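Local coordinates for DNA polymerase (Bacillus phage phi29, PDB 2PY5), which replicates the phage genome by protein-primed, strand-displacing DNA synthesis of high processivity and fidelity, and proofreads it with a 3'-5' exonuclease activity, at residues E221-Y226 and K392-P397; L214-D219 and K422-T427; L283-I288 and M429-T434. The protein carries 2 engineered substitutions. All blocks are in the same frame, centred on the assembly; numbering follows the deposited sequence.

Interaction 1: E221-Y226 and K392-P397. With nucleotides of chain C.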
# COMPACT_ATOMS: atom_id res chain seq x y z
N GLU F 221 22.04 8.57 -0.15
CA GLU F 221 21.92 9.78 -0.99
C GLU F 221 20.83 9.65 -2.04
O GLU F 221 20.01 10.55 -2.23
CB GLU F 221 23.26 10.12 -1.67
CG GLU F 221 24.36 10.49 -0.69
CD GLU F 221 25.60 11.05 -1.36
OE1 GLU F 221 26.48 11.56 -0.63
OE2 GLU F 221 25.70 11.01 -2.62
N VAL F 222 20.81 8.51 -2.73
CA VAL F 222 19.77 8.26 -3.72
C VAL F 222 18.38 8.37 -3.06
O VAL F 222 17.46 8.96 -3.61
CB VAL F 222 19.94 6.87 -4.40
CG1 VAL F 222 18.80 6.57 -5.37
CG2 VAL F 222 21.30 6.82 -5.15
N ARG F 223 18.25 7.81 -1.85
CA ARG F 223 16.98 7.71 -1.17
C ARG F 223 16.41 9.08 -0.80
O ARG F 223 15.20 9.26 -0.72
CB ARG F 223 17.13 6.82 0.06
CG ARG F 223 15.86 6.61 0.91
CD ARG F 223 16.09 5.59 2.04
NE ARG F 223 16.64 4.38 1.44
CZ ARG F 223 15.94 3.51 0.74
NH1 ARG F 223 14.61 3.59 0.67
NH2 ARG F 223 16.58 2.51 0.16
N TYR F 224 17.29 10.07 -0.60
CA TYR F 224 16.81 11.43 -0.35
C TYR F 224 15.92 11.94 -1.48
O TYR F 224 15.10 12.83 -1.27
CB TYR F 224 17.95 12.42 -0.14
CG TYR F 224 18.85 12.20 1.05
CD1 TYR F 224 20.22 12.31 0.92
CD2 TYR F 224 18.33 11.87 2.30
CE1 TYR F 224 21.06 12.12 1.99
CE2 TYR F 224 19.18 11.68 3.39
CZ TYR F 224 20.53 11.79 3.22
OH TYR F 224 21.40 11.61 4.31
N ALA F 225 16.12 11.40 -2.69
CA ALA F 225 15.37 11.80 -3.85
C ALA F 225 14.12 10.96 -4.09
O ALA F 225 13.42 11.18 -5.10
CB ALA F 225 16.30 11.74 -5.12
N TYR F 226 13.83 9.98 -3.21
CA TYR F 226 12.69 9.08 -3.40
C TYR F 226 11.44 9.70 -2.79
O TYR F 226 11.42 10.02 -1.59
CB TYR F 226 12.96 7.72 -2.77
CG TYR F 226 11.92 6.63 -3.05
CD1 TYR F 226 11.52 6.35 -4.33
CD2 TYR F 226 11.42 5.83 -2.04
CE1 TYR F 226 10.59 5.37 -4.61
CE2 TYR F 226 10.50 4.83 -2.30
CZ TYR F 226 10.11 4.59 -3.61
OH TYR F 226 9.20 3.59 -3.91
N LYS F 392 9.65 -2.39 -4.76
CA LYS F 392 10.73 -3.23 -4.24
C LYS F 392 12.12 -2.67 -4.56
O LYS F 392 13.08 -2.94 -3.86
CB LYS F 392 10.59 -4.64 -4.77
CG LYS F 392 9.43 -5.41 -4.13
CD LYS F 392 9.71 -5.88 -2.71
CE LYS F 392 10.68 -7.07 -2.65
NZ LYS F 392 10.85 -7.60 -1.25
N PHE F 393 12.22 -1.89 -5.63
CA PHE F 393 13.54 -1.36 -6.02
C PHE F 393 14.14 -0.43 -4.95
O PHE F 393 15.36 -0.39 -4.77
CB PHE F 393 13.46 -0.67 -7.38
CG PHE F 393 13.47 -1.63 -8.53
CD1 PHE F 393 12.29 -2.10 -9.09
CD2 PHE F 393 14.67 -2.11 -9.02
CE1 PHE F 393 12.33 -3.01 -10.13
CE2 PHE F 393 14.71 -2.99 -10.05
CZ PHE F 393 13.54 -3.45 -10.60
N ALA F 394 13.29 0.33 -4.24
CA ALA F 394 13.72 1.25 -3.23
C ALA F 394 13.61 0.72 -1.78
O ALA F 394 13.64 1.49 -0.85
CB ALA F 394 12.97 2.57 -3.38
N SER F 395 13.57 -0.60 -1.64
CA SER F 395 13.60 -1.25 -0.34
C SER F 395 14.73 -0.69 0.50
O SER F 395 15.87 -0.57 0.03
CB SER F 395 13.83 -2.75 -0.53
OG SER F 395 12.75 -3.39 -1.18
N ASN F 396 14.45 -0.37 1.77
CA ASN F 396 15.42 0.26 2.61
C ASN F 396 16.37 -0.81 3.16
O ASN F 396 15.91 -1.78 3.79
CB ASN F 396 14.70 0.98 3.78
CG ASN F 396 15.55 2.05 4.45
OD1 ASN F 396 15.10 3.18 4.69
ND2 ASN F 396 16.75 1.71 4.78
N PRO F 397 17.68 -0.64 2.95
CA PRO F 397 18.64 -1.63 3.43
C PRO F 397 18.72 -1.71 4.96
O PRO F 397 19.22 -2.69 5.48
CB PRO F 397 19.96 -1.17 2.81
CG PRO F 397 19.77 0.31 2.62
CD PRO F 397 18.35 0.47 2.24
P DC C 4 8.26 -6.91 1.21
OP1 DC C 4 6.88 -6.36 1.22
OP2 DC C 4 8.62 -8.07 0.34
O5' DC C 4 9.33 -5.79 0.86
C5' DC C 4 9.21 -4.52 1.47
C4' DC C 4 9.43 -3.45 0.41
O4' DC C 4 8.39 -3.52 -0.60
C3' DC C 4 9.33 -2.05 0.97
O3' DC C 4 10.58 -1.69 1.50
C2' DC C 4 8.97 -1.24 -0.25
C1' DC C 4 8.04 -2.20 -0.97
N1 DC C 4 6.61 -1.93 -0.66
C2 DC C 4 6.03 -0.76 -1.18
O2 DC C 4 6.71 0.03 -1.86
N3 DC C 4 4.72 -0.50 -0.93
C4 DC C 4 4.01 -1.35 -0.20
N4 DC C 4 2.72 -1.04 0.02
C5 DC C 4 4.57 -2.54 0.34
C6 DC C 4 5.86 -2.80 0.09
P DT C 6 11.93 4.85 3.07
OP1 DT C 6 12.88 5.74 2.38
OP2 DT C 6 12.36 3.61 3.77
O5' DT C 6 11.10 5.71 4.14
C5' DT C 6 10.67 7.02 3.86
C4' DT C 6 10.02 7.59 5.10
O4' DT C 6 8.75 6.90 5.28
C3' DT C 6 10.82 7.39 6.40
O3' DT C 6 10.79 8.56 7.24
C2' DT C 6 10.13 6.20 7.06
C1' DT C 6 8.69 6.37 6.59
N1 DT C 6 7.85 5.11 6.56
C2 DT C 6 6.57 5.15 7.08
O2 DT C 6 6.09 6.16 7.57
N3 DT C 6 5.88 3.96 7.01
C4 DT C 6 6.32 2.76 6.49
O4 DT C 6 5.61 1.75 6.48
C5 DT C 6 7.66 2.78 5.96
C7 DT C 6 8.27 1.54 5.36
C6 DT C 6 8.35 3.93 6.02
P DT C 5 10.69 -0.82 2.83
OP1 DT C 5 12.11 -0.77 3.20
OP2 DT C 5 9.71 -1.38 3.82
O5' DT C 5 10.19 0.61 2.39
C5' DT C 5 10.91 1.29 1.37
C4' DT C 5 10.13 2.52 0.97
O4' DT C 5 8.82 2.15 0.51
C3' DT C 5 9.91 3.48 2.13
O3' DT C 5 10.82 4.53 1.97
C2' DT C 5 8.47 3.96 2.03
C1' DT C 5 7.82 2.99 1.05
N1 DT C 5 6.73 2.12 1.64
C2 DT C 5 5.43 2.52 1.51
O2 DT C 5 5.11 3.56 0.95
N3 DT C 5 4.50 1.66 2.05
C4 DT C 5 4.74 0.46 2.70
O4 DT C 5 3.84 -0.24 3.15
C5 DT C 5 6.13 0.09 2.81
C7 DT C 5 6.51 -1.20 3.49
C6 DT C 5 7.04 0.92 2.28
O HOH W 1 10.95 1.70 -5.45
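Arg223 and Tyr226 are the first and last residues of a type I turn; Arg223 reaches backbone carbonyls of 392-397, while the Tyr226 ring packs on Ala394 CB. Lys392, in the weakly bonded end of helix 390-393, turns from the protein to the DNA, its NZ donating to OP2 of DC4 of chain C at 2.8 Å. Further along, Ala394 carries most of this segment's share. Its CB lies over one face of the Tyr226 ring, a CH-pi contact 3.6 Å from the ring centroid, and a water links Tyr226 OH to Ala394 N, though weakly on the nitrogen side. Arg223 NH1 lies 2.8 Å from Ala394 O, in a nearly straight bond (163°) in the guanidinium plane; a bend at chi3 (-53°) sets NE for this approach. NH1 also donates to OP1 of DT6 of chain C at 3.2 Å, so one nitrogen joins protein backbone and phosphate. Ser395 offers its carbonyl to Arg223 NH2, weakly, and folds its OG back 2.7 Å to Lys392 O. Asn396 covers one guanidinium face with CA, while its N holds OP1 of DT5 of chain C at 2.8 Å. Pro397 CD lies 3.4 Å from Arg223 NH2. Phosphates of three successive nucleotides are thus held by Lys392, Asn396 N and Arg223; Tyr226 opens the YxGG/A motif between the exonuclease and polymerization domains, important for DNA binding.

Interaction 2: L214-D219 and K422-T427. With nucleotides of chain C.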
# COMPACT_ATOMS: atom_id res chain seq x y z
N LEU F 214 24.58 -0.98 -4.51
CA LEU F 214 25.21 0.26 -4.12
C LEU F 214 25.63 0.20 -2.65
O LEU F 214 25.03 -0.51 -1.83
CB LEU F 214 24.28 1.45 -4.34
CG LEU F 214 23.79 1.73 -5.78
CD1 LEU F 214 23.31 3.19 -5.81
CD2 LEU F 214 24.82 1.46 -6.85
N SER F 215 26.67 0.95 -2.33
CA SER F 215 27.08 1.08 -0.95
C SER F 215 25.94 1.70 -0.15
O SER F 215 25.05 2.38 -0.69
CB SER F 215 28.32 1.95 -0.84
OG SER F 215 27.99 3.30 -1.09
N LEU F 216 25.95 1.47 1.15
CA LEU F 216 24.94 2.06 2.00
C LEU F 216 24.95 3.59 1.94
O LEU F 216 23.89 4.22 1.96
CB LEU F 216 25.09 1.57 3.44
CG LEU F 216 24.83 0.06 3.61
CD1 LEU F 216 25.18 -0.39 5.04
CD2 LEU F 216 23.39 -0.31 3.27
N GLY F 217 26.14 4.19 1.85
CA GLY F 217 26.24 5.66 1.78
C GLY F 217 25.64 6.21 0.50
O GLY F 217 24.94 7.24 0.51
N LEU F 218 25.90 5.54 -0.61
CA LEU F 218 25.35 5.99 -1.88
C LEU F 218 23.86 5.76 -1.91
O LEU F 218 23.11 6.60 -2.42
CB LEU F 218 26.01 5.30 -3.07
CG LEU F 218 27.44 5.76 -3.39
CD1 LEU F 218 27.91 5.08 -4.66
CD2 LEU F 218 27.54 7.29 -3.51
N ASP F 219 23.40 4.61 -1.40
CA ASP F 219 21.98 4.33 -1.35
C ASP F 219 21.23 5.41 -0.56
O ASP F 219 20.15 5.81 -0.95
CB ASP F 219 21.70 2.95 -0.74
CG ASP F 219 20.27 2.54 -0.94
OD1 ASP F 219 19.49 2.61 0.04
OD2 ASP F 219 19.91 2.19 -2.10
N LYS F 422 20.91 -4.94 5.19
CA LYS F 422 21.02 -5.88 4.08
C LYS F 422 21.34 -5.12 2.81
O LYS F 422 21.34 -3.88 2.79
CB LYS F 422 19.73 -6.68 3.92
CG LYS F 422 18.49 -5.89 3.49
CD LYS F 422 17.27 -6.78 3.26
CE LYS F 422 17.52 -7.83 2.18
NZ LYS F 422 16.28 -8.55 1.76
N ASP F 423 21.59 -5.84 1.74
CA ASP F 423 21.88 -5.17 0.47
C ASP F 423 20.65 -4.38 -0.03
O ASP F 423 19.51 -4.88 0.02
CB ASP F 423 22.23 -6.18 -0.62
CG ASP F 423 23.61 -6.81 -0.45
OD1 ASP F 423 24.42 -6.33 0.37
OD2 ASP F 423 23.88 -7.81 -1.16
N PRO F 424 20.89 -3.18 -0.54
CA PRO F 424 19.87 -2.51 -1.33
C PRO F 424 19.52 -3.35 -2.57
O PRO F 424 20.25 -4.27 -2.94
CB PRO F 424 20.55 -1.21 -1.80
CG PRO F 424 21.79 -1.11 -1.12
CD PRO F 424 22.13 -2.39 -0.45
N VAL F 425 18.39 -3.01 -3.17
CA VAL F 425 17.95 -3.62 -4.41
C VAL F 425 18.50 -2.68 -5.50
O VAL F 425 19.63 -2.88 -5.94
CB VAL F 425 16.41 -3.83 -4.46
CG1 VAL F 425 16.01 -4.44 -5.78
CG2 VAL F 425 15.93 -4.72 -3.27
N TYR F 426 17.75 -1.66 -5.90
CA TYR F 426 18.30 -0.63 -6.83
C TYR F 426 17.45 0.62 -6.74
O TYR F 426 16.56 0.88 -7.53
CB TYR F 426 18.45 -1.16 -8.27
CG TYR F 426 19.30 -0.24 -9.11
CD1 TYR F 426 20.69 -0.21 -8.96
CD2 TYR F 426 18.74 0.64 -10.02
CE1 TYR F 426 21.48 0.67 -9.72
CE2 TYR F 426 19.53 1.52 -10.76
CZ TYR F 426 20.90 1.52 -10.58
OH TYR F 426 21.68 2.41 -11.32
N THR F 427 17.73 1.38 -5.70
CA THR F 427 16.90 2.53 -5.33
C THR F 427 16.77 3.59 -6.45
O THR F 427 15.70 4.18 -6.58
CB THR F 427 17.38 3.13 -4.00
OG1 THR F 427 17.45 2.08 -3.02
CG2 THR F 427 16.44 4.24 -3.50
P DG C 2 17.88 -11.73 3.37
OP1 DG C 2 18.28 -11.83 1.95
OP2 DG C 2 18.26 -10.53 4.16
O5' DG C 2 16.29 -11.95 3.49
C5' DG C 2 15.75 -13.10 2.83
C4' DG C 2 14.27 -13.35 3.05
O4' DG C 2 14.08 -14.07 4.28
C3' DG C 2 13.35 -12.15 3.18
O3' DG C 2 12.20 -12.49 2.45
C2' DG C 2 13.02 -12.02 4.66
C1' DG C 2 13.03 -13.49 5.02
N9 DG C 2 13.38 -13.83 6.39
C8 DG C 2 14.25 -13.19 7.22
N7 DG C 2 14.38 -13.78 8.38
C5 DG C 2 13.55 -14.89 8.28
C6 DG C 2 13.26 -15.90 9.22
O6 DG C 2 13.73 -16.01 10.36
N1 DG C 2 12.36 -16.84 8.71
C2 DG C 2 11.80 -16.81 7.46
N2 DG C 2 10.94 -17.80 7.15
N3 DG C 2 12.06 -15.86 6.57
C4 DG C 2 12.93 -14.94 7.05
P DA C 3 11.67 -11.52 1.31
OP1 DA C 3 10.56 -12.26 0.68
OP2 DA C 3 12.86 -11.02 0.55
O5' DA C 3 11.08 -10.28 2.11
C5' DA C 3 9.80 -10.40 2.68
C4' DA C 3 9.62 -9.26 3.65
O4' DA C 3 10.57 -9.40 4.72
C3' DA C 3 9.86 -7.87 3.09
O3' DA C 3 8.63 -7.28 2.72
C2' DA C 3 10.46 -7.09 4.28
C1' DA C 3 11.08 -8.15 5.17
N9 DA C 3 12.53 -8.37 5.09
C8 DA C 3 13.27 -8.53 3.94
N7 DA C 3 14.55 -8.77 4.15
C5 DA C 3 14.65 -8.78 5.54
C6 DA C 3 15.73 -8.96 6.42
N6 DA C 3 16.98 -9.20 6.00
N1 DA C 3 15.48 -8.91 7.75
C2 DA C 3 14.23 -8.66 8.17
N3 DA C 3 13.13 -8.47 7.43
C4 DA C 3 13.41 -8.54 6.12
O HOH W 2 21.75 -1.21 -5.39
O HOH W 3 20.37 1.19 -4.52
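The capped start of helix 216-223 meets the loop leading into helix 427-447, where Leu214 and Asp219 both meet Pro424 and Asp219 also meets Thr427. Ser215 is the N-cap residue, its OG accepting from Leu218 N at 3.1 Å. One turn on, Asp219 carries the polar part of the contact. Its CG is anti to the backbone N (chi1 -169°), the side chain crosses that of Thr427 at about a right angle, and Thr427 OG1 donates to the syn lone pair of OD2 over a short 2.6 Å. A water 2.7 Å from the same OD2 also accepts from Thr427 N, giving Asp219 a direct and a bridged hold on one residue. The other oxygen, OD1, is in a salt bridge with Arg223, which probably steadies the charge of this buried acid. Pro424 packs beside the carboxylate: CG lies 3.4 Å from Leu214 O and CB 3.5 Å from Asp219 OD2. A second water ties Leu214 N to Val425 O. Further out, Leu216 CD2 rests 4.4 Å from Pro424 CD. Lys422 points the other way, NZ donating 3.0 Å to N7 of DA3 of chain C. An N-capped helix start thus joins the DNA-binding 192-229 region to a polymerization-region loop that contacts single-stranded DNA.

Interaction 3: L283-I288 and M429-T434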
# COMPACT_ATOMS: atom_id res chain seq x y z
N LEU F 283 20.85 10.59 -16.99
CA LEU F 283 19.98 10.83 -15.84
C LEU F 283 20.83 11.20 -14.64
O LEU F 283 21.95 10.73 -14.49
CB LEU F 283 19.13 9.61 -15.49
CG LEU F 283 18.15 9.10 -16.54
CD1 LEU F 283 17.39 7.90 -16.03
CD2 LEU F 283 17.19 10.21 -17.03
N HIS F 284 20.29 12.01 -13.74
CA HIS F 284 21.04 12.35 -12.55
C HIS F 284 20.15 12.72 -11.38
O HIS F 284 18.98 13.00 -11.57
CB HIS F 284 22.08 13.46 -12.81
CG HIS F 284 21.52 14.85 -12.96
ND1 HIS F 284 20.98 15.32 -14.13
CD2 HIS F 284 21.52 15.89 -12.10
CE1 HIS F 284 20.60 16.58 -13.96
NE2 HIS F 284 20.91 16.95 -12.74
N ILE F 285 20.76 12.70 -10.21
CA ILE F 285 20.16 13.22 -8.97
C ILE F 285 21.09 14.34 -8.54
O ILE F 285 22.30 14.14 -8.45
CB ILE F 285 20.02 12.12 -7.89
CG1 ILE F 285 18.94 11.11 -8.29
CG2 ILE F 285 19.66 12.75 -6.50
CD1 ILE F 285 18.91 9.84 -7.44
N GLN F 286 20.51 15.52 -8.30
CA GLN F 286 21.26 16.74 -7.95
C GLN F 286 20.91 17.12 -6.52
O GLN F 286 19.73 17.26 -6.20
CB GLN F 286 20.89 17.87 -8.90
CG GLN F 286 21.58 19.21 -8.65
CD GLN F 286 23.06 19.19 -9.01
OE1 GLN F 286 23.42 19.04 -10.20
NE2 GLN F 286 23.93 19.36 -8.01
N HIS F 287 21.92 17.27 -5.68
CA HIS F 287 21.77 17.91 -4.36
C HIS F 287 21.89 19.41 -4.59
O HIS F 287 22.92 19.89 -5.09
CB HIS F 287 22.85 17.42 -3.40
CG HIS F 287 22.71 17.93 -1.99
ND1 HIS F 287 23.72 17.81 -1.05
CD2 HIS F 287 21.69 18.57 -1.35
CE1 HIS F 287 23.33 18.34 0.09
NE2 HIS F 287 22.10 18.80 -0.06
N ILE F 288 20.85 20.14 -4.20
CA ILE F 288 20.73 21.58 -4.44
C ILE F 288 20.21 22.21 -3.16
O ILE F 288 19.35 21.62 -2.51
CB ILE F 288 19.78 21.89 -5.65
CG1 ILE F 288 19.60 23.39 -5.86
CG2 ILE F 288 18.42 21.18 -5.50
CD1 ILE F 288 18.94 23.73 -7.20
N MET F 429 16.11 3.19 -9.46
CA MET F 429 14.98 2.83 -10.30
C MET F 429 13.67 3.29 -9.68
O MET F 429 12.78 3.80 -10.37
CB MET F 429 14.98 1.31 -10.55
CG MET F 429 13.94 0.78 -11.48
SD MET F 429 14.02 1.50 -13.12
CE MET F 429 15.18 0.54 -14.06
N GLY F 430 13.53 3.12 -8.36
CA GLY F 430 12.34 3.62 -7.67
C GLY F 430 12.22 5.13 -7.77
O GLY F 430 11.14 5.68 -8.04
N VAL F 431 13.33 5.83 -7.55
CA VAL F 431 13.35 7.29 -7.60
C VAL F 431 12.79 7.78 -8.94
O VAL F 431 11.94 8.68 -8.99
CB VAL F 431 14.78 7.84 -7.39
CG1 VAL F 431 14.88 9.28 -7.84
CG2 VAL F 431 15.22 7.64 -5.92
N PHE F 432 13.25 7.18 -10.04
CA PHE F 432 12.84 7.64 -11.35
C PHE F 432 11.47 7.15 -11.82
O PHE F 432 10.78 7.84 -12.56
CB PHE F 432 13.93 7.31 -12.38
CG PHE F 432 15.03 8.32 -12.37
CD1 PHE F 432 16.11 8.19 -11.49
CD2 PHE F 432 14.98 9.43 -13.20
CE1 PHE F 432 17.11 9.15 -11.49
CE2 PHE F 432 15.99 10.39 -13.17
CZ PHE F 432 17.04 10.24 -12.32
N ILE F 433 11.06 5.99 -11.35
CA ILE F 433 9.73 5.52 -11.71
C ILE F 433 8.69 6.46 -11.13
O ILE F 433 7.76 6.89 -11.84
CB ILE F 433 9.49 4.06 -11.31
CG1 ILE F 433 10.30 3.11 -12.21
CG2 ILE F 433 7.98 3.72 -11.41
CD1 ILE F 433 10.40 1.69 -11.68
N THR F 434 8.83 6.83 -9.85
CA THR F 434 7.86 7.74 -9.23
C THR F 434 8.00 9.17 -9.78
O THR F 434 7.00 9.88 -9.96
CB THR F 434 7.91 7.72 -7.72
OG1 THR F 434 9.18 8.22 -7.27
CG2 THR F 434 7.67 6.32 -7.17
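Phe432 lays its ring against Leu283 and touches Ile285, carrying most of the surface that helix 429-434 shares with strand 283-288. The aromatic contacts come first. Leu283 CD1 sits over one face of the Phe432 ring, off-centre toward the rim, in a CH-pi contact 4.2 Å from the centroid. Leu283 CB is 3.8 Å from the ring tip, CZ, and the two side chains run past each other in opposite directions. Ile285 CG1 approaches Phe432 CE1 at a slant, at 4.2 Å.

Purely aliphatic packing is limited to one pair. Ile285 CD1, at the end of an extended chi2 (169°), meets Val431 CG1 at 4.1 Å, the two side chains crossing obliquely.

A single polar atom takes part: His284 O, 3.5 Å from Phe432 CZ and near the plane of the ring, faces the slightly positive C-H rim.

The axes of segments 429-434 and 283-288 are nearly perpendicular (94°) and 10.5 Å apart at their closest: a helix packed across an antiparallel sheet of the polymerization region, with Thr434, probably involved in template-primer binding, on the helical segment. Behind the contact, the strand is hydrogen-bonded to strand 340-356 through Leu283 with Phe353 and Ile285 with Leu351. Leu263 and Pro264 of strand 263-265 and Asn330 of helix 330-339 also touch Phe432, so the ring projects from helix 427-447 among residues of two strands and a second helix.

Helix 216-223 and the turn at its end tie the three contacts together. Interactions 1 and 2, with centres 8 Å apart, both use it, and their other segments are joined by probable backbone hydrogen bonds, Pro397 O to Lys422 N at 2.8 Å and Phe393 O to Tyr426 N at 2.9 Å. Interaction 3 lies about 10 Å from interaction 1, centre to centre, and meets it through Tyr226 CE1, 3.5 Å from Gly430 O, and Val431 CG2, 3.5 Å from Val222 O. From interaction 2 it is about 14 Å away, adjoining only in sequence. Interactions 1 and 2 grip consecutive nucleotides of chain C, whereas the nearest atom of interaction 3 is about 8 Å from the DNA.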